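11S globulin isoform 1 (PDB 5WPW) serves as a seed storage protein of coconut, a hexameric 11S globulin of the cupin family that is also a potential food allergen. Local coordinates at the interface of chains A and B. Residues are numbered along the deposited sequence; one frame, centred on the assembly and turned at random. Chains: chain A/B, 11S globulin isoform 1.

Contact 1: the interface of chains A and B. Residues chain A 383-385, 388; chain B 75, 102, 104-105, 125, 221.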
loop_
_atom_site.group_PDB
_atom_site.type_symbol
_atom_site.label_atom_id
_atom_site.label_comp_id
_atom_site.label_asym_id
_atom_site.label_seq_id
_atom_site.Cartn_x
_atom_site.Cartn_y
_atom_site.Cartn_z
ATOM N N GLY A 383 -26.338 8.619 -17.027
ATOM C CA GLY A 383 -26.496 7.795 -15.853
ATOM C C GLY A 383 -27.696 8.113 -15.011
ATOM O O GLY A 383 -27.958 7.396 -14.044
ATOM N N MET A 384 -28.412 9.173 -15.339
ATOM C CA MET A 384 -29.517 9.670 -14.537
ATOM C C MET A 384 -30.851 9.174 -15.086
ATOM O O MET A 384 -31.020 9.041 -16.305
ATOM C CB MET A 384 -29.508 11.201 -14.517
ATOM C CG MET A 384 -28.571 11.764 -13.432
ATOM S SD MET A 384 -28.471 13.545 -13.569
ATOM C CE MET A 384 -26.752 13.719 -12.977
ATOM N N PRO A 385 -31.802 8.870 -14.204
ATOM C CA PRO A 385 -33.127 8.433 -14.671
ATOM C C PRO A 385 -33.797 9.503 -15.524
ATOM O O PRO A 385 -33.711 10.700 -15.234
ATOM C CB PRO A 385 -33.897 8.193 -13.369
ATOM C CG PRO A 385 -32.812 7.937 -12.323
ATOM C CD PRO A 385 -31.673 8.817 -12.733
ATOM N N VAL A 388 -35.698 12.077 -13.487
ATOM C CA VAL A 388 -34.853 13.086 -12.865
ATOM C C VAL A 388 -34.532 14.197 -13.858
ATOM O O VAL A 388 -34.580 15.387 -13.519
ATOM C CB VAL A 388 -33.572 12.429 -12.308
ATOM C CG1 VAL A 388 -32.541 13.493 -11.917
ATOM C CG2 VAL A 388 -33.913 11.495 -11.149
ATOM N N VAL B 75 -23.649 9.492 -9.572
ATOM C CA VAL B 75 -23.205 9.064 -10.893
ATOM C C VAL B 75 -21.691 8.893 -10.875
ATOM O O VAL B 75 -20.948 9.851 -10.624
ATOM C CB VAL B 75 -23.639 10.055 -11.975
ATOM C CG1 VAL B 75 -23.101 9.602 -13.319
ATOM C CG2 VAL B 75 -25.166 10.177 -11.998
ATOM N N ASP B 102 -36.088 2.802 -19.832
ATOM C CA ASP B 102 -35.247 3.609 -18.955
ATOM C C ASP B 102 -33.971 2.815 -18.704
ATOM O O ASP B 102 -33.988 1.581 -18.689
ATOM C CB ASP B 102 -35.990 3.946 -17.641
ATOM C CG ASP B 102 -35.461 5.221 -16.920
ATOM O OD1 ASP B 102 -34.480 5.839 -17.368
ATOM O OD2 ASP B 102 -36.030 5.585 -15.844
ATOM N N HIS B 104 -30.305 3.639 -16.196
ATOM C CA HIS B 104 -29.542 4.613 -15.437
ATOM C C HIS B 104 -28.653 3.852 -14.469
ATOM O O HIS B 104 -28.688 2.617 -14.399
ATOM C CB HIS B 104 -30.471 5.593 -14.716
ATOM C CG HIS B 104 -31.508 4.931 -13.861
ATOM N ND1 HIS B 104 -31.262 4.527 -12.568
ATOM C CD2 HIS B 104 -32.804 4.620 -14.113
ATOM C CE1 HIS B 104 -32.351 3.974 -12.067
ATOM N NE2 HIS B 104 -33.305 4.027 -12.982
ATOM N N GLN B 105 -27.845 4.601 -13.726
ATOM C CA GLN B 105 -27.018 3.947 -12.735
ATOM C C GLN B 105 -27.850 3.599 -11.509
ATOM O O GLN B 105 -29.004 4.027 -11.357
ATOM C CB GLN B 105 -25.819 4.810 -12.355
ATOM C CG GLN B 105 -24.751 4.806 -13.432
ATOM C CD GLN B 105 -23.463 5.435 -12.957
ATOM O OE1 GLN B 105 -23.178 5.455 -11.753
ATOM N NE2 GLN B 105 -22.665 5.934 -13.895
ATOM N N TRP B 125 -27.820 13.459 -6.752
ATOM C CA TRP B 125 -29.191 13.954 -6.618
ATOM C C TRP B 125 -29.927 13.138 -5.553
ATOM O O TRP B 125 -29.528 12.019 -5.211
ATOM C CB TRP B 125 -29.943 13.926 -7.980
ATOM C CG TRP B 125 -30.039 12.571 -8.620
ATOM C CD1 TRP B 125 -29.199 12.056 -9.579
ATOM C CD2 TRP B 125 -31.032 11.571 -8.381
ATOM N NE1 TRP B 125 -29.604 10.795 -9.931
ATOM C CE2 TRP B 125 -30.720 10.468 -9.203
ATOM C CE3 TRP B 125 -32.148 11.491 -7.529
ATOM C CZ2 TRP B 125 -31.479 9.302 -9.210
ATOM C CZ3 TRP B 125 -32.907 10.326 -7.535
ATOM C CH2 TRP B 125 -32.567 9.245 -8.368
ATOM N N VAL B 221 -38.372 5.984 -10.855
ATOM C CA VAL B 221 -37.081 5.527 -11.341
ATOM C C VAL B 221 -37.085 4.014 -11.212
ATOM O O VAL B 221 -37.944 3.432 -10.554
ATOM C CB VAL B 221 -35.907 6.142 -10.554
ATOM C CG1 VAL B 221 -36.038 7.643 -10.468
ATOM C CG2 VAL B 221 -35.821 5.527 -9.166
HETATM O O HOH W 1 -28.356 8.307 -11.194
#
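A:Pro385 and B:His104 meet in a patch of the subunit interface of the 11S globulin hexamer. A loop of chain A, just ahead of helix 386-393, packs on cupin strands and loops of chain B.

Ring contacts come first. CG of A:Pro385 stands over the centre of the B:His104 imidazole, 3.7 Å from the ring centroid, a CH-pi contact. The two side chains cross at about a right angle. With CG of B:His104 between its own backbone N and carbonyl carbon (chi1 54°), the imidazole turns a face to the proline. ND1 of B:His104 donates to the backbone O of B:Gln105 at 2.6 Å, which helps fix the ring's rotation. The carboxyl carbon of B:Asp102 lies at the ring edge, in plane. A second CH-pi contact is made by A:Val388, whose CG2 stands over the face of the six-membered ring of B:Trp125, nearly above its centre, toward the rim of the indole as a whole.

Apolar contacts fill in around these rings. CD of A:Pro385 meets CZ2 of B:Trp125 at 3.6 Å, tip to tip. CB of the same proline touches CG1 of B:Val221 at 3.6 Å. A:Met384 slides past the indole in the opposite direction, its CG near the pyrrole atoms CD1 and NE1. Its methyl CE reaches CG2 of B:Val75 at 4.0 Å.

Polar contacts centre on the backbone O of A:Gly383. The backbone N of B:Gln105 donates to it at 2.8 Å, nearly straight (173° at H). Water 1 joins the same oxygen to the indole nitrogen, standing 3.0 Å from O of A:Gly383 and 3.1 Å from NE1 of B:Trp125.

Contact 2: the interface of chains A and B. Residues chain A 391-394; chain B 160, 201, 204, 207, 209, 213.
The guanidinium of B:Arg209 meets the backbone O of A:Asn391, in the last turn of helix 386-393 of chain A. This is a subunit interface of the storage-protein hexamer.

The tight part surrounds B:Arg209. Its NH1 and NH2 approach end-on and both donate to the backbone O of A:Asn391. The NH1 bond is 2.8 Å and the NH2 bond 3.0 Å. The oxygen lies in the guanidinium plane. The positive group would suit the carbonyl end of a helix. B:Asp207 holds the arginine from its own chain, side-on. OD1 of B:Asp207 takes NE of B:Arg209 at 3.1 Å, and OD2 takes NH2 at 3.0 Å in a salt bridge. The backbone N of B:Arg209 also donates to OD1, from above the carboxylate plane. The chain of B:Arg209 bends at chi3 (-68°), which turns its tip to this carboxylate. Both guanidinium faces are packed: CG of A:Arg394 lies over one, 3.5 Å from CZ of B:Arg209, and CG1 of B:Val213 over the other. The two arginines slide past each other in opposite directions.

The fit is looser at the far end of A:Arg394 and at B:Lys201. NE of A:Arg394 stays 4.0 Å from OD2 of B:Asp207, a long salt bridge that may ease the like charges of the arginines. NZ of B:Lys201 comes no nearer than 4.0 Å to the backbone O of A:Arg394. SG of B:Cys204 meets ring carbon CD1 of A:Tyr393 at 3.6 Å, somewhat off the ring plane, and accepts a hydrogen bond from the backbone N of B:Gly160.

In the fold, the helix end and A:Arg394 rest on the end of helix 196-202, the following loop and strand 212-214 of chain B.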
loop_
_atom_site.group_PDB
_atom_site.type_symbol
_atom_site.label_atom_id
_atom_site.label_comp_id
_atom_site.label_asym_id
_atom_site.label_seq_id
_atom_site.Cartn_x
_atom_site.Cartn_y
_atom_site.Cartn_z
ATOM N N ASN A 391 -37.837 16.339 -14.566
ATOM C CA ASN A 391 -38.116 17.319 -13.525
ATOM C C ASN A 391 -37.009 18.353 -13.384
ATOM O O ASN A 391 -37.296 19.495 -13.011
ATOM C CB ASN A 391 -38.379 16.603 -12.192
ATOM C CG ASN A 391 -39.742 15.880 -12.166
ATOM O OD1 ASN A 391 -40.779 16.507 -11.956
ATOM N ND2 ASN A 391 -39.730 14.556 -12.354
ATOM N N SER A 392 -35.746 17.993 -13.709
ATOM C CA SER A 392 -34.625 18.921 -13.543
ATOM C C SER A 392 -34.672 20.062 -14.549
ATOM O O SER A 392 -34.394 21.221 -14.206
ATOM C CB SER A 392 -33.283 18.182 -13.691
ATOM O OG SER A 392 -33.141 17.149 -12.710
ATOM N N TYR A 393 -34.931 19.746 -15.811
ATOM C CA TYR A 393 -34.922 20.731 -16.879
ATOM C C TYR A 393 -36.326 21.143 -17.312
ATOM O O TYR A 393 -36.455 21.910 -18.265
ATOM C CB TYR A 393 -34.146 20.180 -18.085
ATOM C CG TYR A 393 -32.696 19.849 -17.784
ATOM C CD1 TYR A 393 -31.768 20.851 -17.575
ATOM C CD2 TYR A 393 -32.267 18.529 -17.709
ATOM C CE1 TYR A 393 -30.433 20.544 -17.311
ATOM C CE2 TYR A 393 -30.961 18.217 -17.442
ATOM C CZ TYR A 393 -30.048 19.217 -17.235
ATOM O OH TYR A 393 -28.737 18.873 -16.958
ATOM N N ARG A 394 -37.370 20.646 -16.646
ATOM C CA ARG A 394 -38.760 20.891 -17.035
ATOM C C ARG A 394 -38.975 20.496 -18.498
ATOM O O ARG A 394 -39.381 21.299 -19.334
ATOM C CB ARG A 394 -39.143 22.354 -16.788
ATOM C CG ARG A 394 -38.920 22.827 -15.359
ATOM C CD ARG A 394 -39.388 24.249 -15.170
ATOM N NE ARG A 394 -38.416 25.212 -15.679
ATOM C CZ ARG A 394 -38.739 26.381 -16.226
ATOM N NH1 ARG A 394 -37.790 27.200 -16.663
ATOM N NH2 ARG A 394 -40.014 26.729 -16.341
ATOM N N GLY B 160 -30.855 23.752 -13.282
ATOM C CA GLY B 160 -31.531 24.668 -12.382
ATOM C C GLY B 160 -30.761 25.941 -12.079
ATOM O O GLY B 160 -29.836 26.345 -12.783
ATOM N N LYS B 201 -33.568 25.068 -23.429
ATOM C CA LYS B 201 -34.270 24.613 -22.233
ATOM C C LYS B 201 -33.314 23.959 -21.235
ATOM O O LYS B 201 -33.537 24.033 -20.021
ATOM C CB LYS B 201 -35.407 23.652 -22.598
ATOM C CG LYS B 201 -36.517 24.288 -23.467
ATOM C CD LYS B 201 -37.534 23.254 -23.994
ATOM C CE LYS B 201 -38.507 22.777 -22.908
ATOM N NZ LYS B 201 -39.392 23.853 -22.364
ATOM N N CYS B 204 -31.985 26.357 -18.593
ATOM C CA CYS B 204 -32.833 26.633 -17.426
ATOM C C CYS B 204 -32.928 28.130 -17.127
ATOM O O CYS B 204 -32.892 28.550 -15.969
ATOM C CB CYS B 204 -32.336 25.867 -16.189
ATOM S SG CYS B 204 -32.561 24.070 -16.257
ATOM N N ASP B 207 -36.003 29.591 -14.686
ATOM C CA ASP B 207 -36.463 28.755 -13.585
ATOM C C ASP B 207 -36.528 29.563 -12.291
ATOM O O ASP B 207 -35.631 30.350 -11.982
ATOM C CB ASP B 207 -35.527 27.545 -13.428
ATOM C CG ASP B 207 -36.164 26.396 -12.655
ATOM O OD1 ASP B 207 -37.128 26.643 -11.895
ATOM O OD2 ASP B 207 -35.681 25.243 -12.796
ATOM N N ARG B 209 -37.654 27.762 -9.340
ATOM C CA ARG B 209 -37.856 26.758 -8.305
ATOM C C ARG B 209 -36.681 26.633 -7.335
ATOM O O ARG B 209 -36.880 26.172 -6.206
ATOM C CB ARG B 209 -38.130 25.399 -8.948
ATOM C CG ARG B 209 -39.255 25.403 -9.980
ATOM C CD ARG B 209 -39.355 24.059 -10.700
ATOM N NE ARG B 209 -38.195 23.801 -11.553
ATOM C CZ ARG B 209 -37.882 22.602 -12.032
ATOM N NH1 ARG B 209 -38.646 21.559 -11.746
ATOM N NH2 ARG B 209 -36.810 22.444 -12.804
ATOM N N VAL B 213 -36.939 21.017 -6.081
ATOM C CA VAL B 213 -38.121 21.257 -6.910
ATOM C C VAL B 213 -39.162 20.173 -6.662
ATOM O O VAL B 213 -38.838 19.060 -6.234
ATOM C CB VAL B 213 -37.740 21.336 -8.409
ATOM C CG1 VAL B 213 -36.561 22.259 -8.585
ATOM C CG2 VAL B 213 -37.466 19.930 -9.013
HETATM O O HOH W 2 -35.839 24.246 -18.531
#

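The centres of contact 1 and contact 2 lie about 16 Å apart, measured between the means of their C-alpha atoms. Helix 386-393 of chain A joins them: its first turn and the preceding loop serve contact 1, and its last turn serves contact 2. No residue is shared. On chain B, contact 1 draws mainly on parts of the first cupin region, whereas contact 2 uses the segment from helix 196-202 to strand 212-214. Mainly apolar packing at one end and charged groups at the other thus seat one helix on the neighbouring subunit, consistent with the hexamer this protein forms.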